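Side-chain contact in exopolyphosphatase-related protein (Archaeoglobus fulgidus, PDB 3LLV), which probably binds NAD(P) through this Rossmann-type TrkA-N domain, one part of a longer DHH-family protein that may also bind nucleic acid: residues Ala90-Ser95 and Gly116-Val121. Residues are numbered along the deposited sequence; the frame is centred on the assembly and turned at random. Where two conformers were deposited one is given.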
loop_
_atom_site.group_PDB
_atom_site.type_symbol
_atom_site.label_atom_id
_atom_site.label_comp_id
_atom_site.label_asym_id
_atom_site.label_seq_id
_atom_site.Cartn_x
_atom_site.Cartn_y
_atom_site.Cartn_z
ATOM N N ALA A 90 -0.263 -12.341 4.874
ATOM C CA ALA A 90 -1.633 -12.715 4.464
ATOM C C ALA A 90 -1.759 -12.694 2.938
ATOM O O ALA A 90 -2.252 -13.657 2.312
ATOM C CB ALA A 90 -2.700 -11.776 5.110
ATOM N N LEU A 91 -1.303 -11.594 2.345
ATOM C CA LEU A 91 -1.299 -11.440 0.908
ATOM C C LEU A 91 -0.552 -12.582 0.251
ATOM O O LEU A 91 -1.085 -13.231 -0.644
ATOM C CB LEU A 91 -0.680 -10.082 0.507
ATOM C CG LEU A 91 -0.649 -9.833 -1.001
ATOM C CD1 LEU A 91 -2.060 -9.805 -1.629
ATOM C CD2 LEU A 91 0.117 -8.527 -1.325
ATOM N N ARG A 92 0.671 -12.830 0.710
ATOM C CA ARG A 92 1.532 -13.855 0.114
ATOM C C ARG A 92 1.030 -15.305 0.252
ATOM O O ARG A 92 1.398 -16.193 -0.561
ATOM C CB ARG A 92 2.961 -13.669 0.626
ATOM C CG ARG A 92 3.653 -12.516 -0.049
ATOM C CD ARG A 92 4.176 -12.936 -1.439
ATOM N NE ARG A 92 4.696 -11.765 -2.158
ATOM C CZ ARG A 92 3.974 -10.959 -2.929
ATOM N NH1 ARG A 92 2.676 -11.155 -3.119
ATOM N NH2 ARG A 92 4.532 -9.893 -3.466
ATOM N N SER A 93 0.204 -15.538 1.272
ATOM C CA SER A 93 -0.418 -16.847 1.463
ATOM C C SER A 93 -1.439 -17.128 0.355
ATOM O O SER A 93 -1.780 -18.282 0.108
ATOM C CB SER A 93 -1.084 -16.938 2.831
ATOM O OG SER A 93 -2.335 -16.270 2.815
ATOM N N VAL A 94 -1.904 -16.065 -0.309
ATOM C CA VAL A 94 -2.904 -16.134 -1.393
ATOM C C VAL A 94 -2.321 -15.905 -2.797
ATOM O O VAL A 94 -2.736 -16.584 -3.746
ATOM C CB VAL A 94 -4.055 -15.106 -1.158
ATOM C CG1 VAL A 94 -5.085 -15.128 -2.299
ATOM C CG2 VAL A 94 -4.756 -15.383 0.191
ATOM N N SER A 95 -1.391 -14.952 -2.936
ATOM C CA SER A 95 -0.999 -14.494 -4.263
ATOM C C SER A 95 0.440 -14.024 -4.305
ATOM O O SER A 95 0.954 -13.504 -3.299
ATOM C CB SER A 95 -1.892 -13.318 -4.671
ATOM O OG SER A 95 -1.529 -12.777 -5.935
ATOM N N GLY A 116 8.444 -11.704 1.252
ATOM C CA GLY A 116 7.952 -11.594 -0.117
ATOM C C GLY A 116 7.663 -10.201 -0.656
ATOM O O GLY A 116 7.006 -10.071 -1.697
ATOM N N ALA A 117 8.126 -9.149 0.020
ATOM C CA ALA A 117 8.017 -7.794 -0.556
ATOM C C ALA A 117 8.919 -7.718 -1.777
ATOM O O ALA A 117 10.132 -7.988 -1.645
ATOM C CB ALA A 117 8.424 -6.724 0.466
ATOM N N ASN A 118 8.356 -7.359 -2.939
ATOM C CA ASN A 118 9.178 -7.127 -4.142
ATOM C C ASN A 118 10.074 -5.918 -3.980
ATOM O O ASN A 118 11.248 -5.929 -4.378
ATOM C CB ASN A 118 8.339 -6.966 -5.395
ATOM C CG ASN A 118 7.525 -8.208 -5.718
ATOM O OD1 ASN A 118 7.848 -8.995 -6.643
ATOM N ND2 ASN A 118 6.477 -8.399 -4.974
ATOM N N LEU A 119 9.515 -4.860 -3.401
ATOM C CA LEU A 119 10.266 -3.649 -3.095
ATOM C C LEU A 119 9.851 -3.161 -1.715
ATOM O O LEU A 119 8.686 -3.271 -1.341
ATOM C CB LEU A 119 10.000 -2.541 -4.099
ATOM C CG LEU A 119 10.522 -2.762 -5.512
ATOM C CD1 LEU A 119 10.097 -1.606 -6.435
ATOM C CD2 LEU A 119 12.064 -2.928 -5.540
ATOM N N VAL A 120 10.836 -2.650 -0.985
ATOM C CA VAL A 120 10.626 -1.985 0.280
ATOM C C VAL A 120 10.865 -0.474 0.122
ATOM O O VAL A 120 11.896 -0.057 -0.415
ATOM C CB VAL A 120 11.508 -2.608 1.365
ATOM C CG1 VAL A 120 11.587 -1.688 2.614
ATOM C CG2 VAL A 120 10.979 -3.987 1.714
ATOM N N VAL A 121 9.910 0.336 0.577
ATOM C CA VAL A 121 10.122 1.777 0.664
ATOM C C VAL A 121 10.437 2.053 2.131
ATOM O O VAL A 121 9.547 2.002 2.972
ATOM C CB VAL A 121 8.873 2.540 0.214
ATOM C CG1 VAL A 121 8.949 4.043 0.599
ATOM C CG2 VAL A 121 8.680 2.389 -1.300
#
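Arg92 grips the carbonyl oxygen of Gly116 side-on with two nitrogens: NE lies 2.9 Å from Gly116 O and NH2 3.0 Å from the same atom. Both bonds are bent, with N-H...O angles of 144° and 138°, and both donors come from one face of the carbonyl plane. Beside NH2, the side-chain amide of Asn118 stands at the guanidinium edge, its plane nearly perpendicular to that of the arginine. On the other flank, Arg92 NH1 donates to Ser95 O at 2.9 Å, and NH2 also bonds Val97 O, so three backbone carbonyls hold the group. The bend of the arginine chain at chi2 (-80°) brings NH1 back to the backbone of Ser95, just past its own helix. In this Rossmann fold the contact joins the C-terminal part of helix 81-94 to the turn between helix 109-114 and the edge strand 119-122, at the surface. A leucine in place of Arg92 would probably leave the Gly116, Ser95 and Val97 carbonyls without their arginine donors and the helix less firmly tied to the turn before strand 119-122. Gly116 itself closes helix 109-114 in a Schellman motif, its positive phi setting the course of the chain from that helix toward the strand.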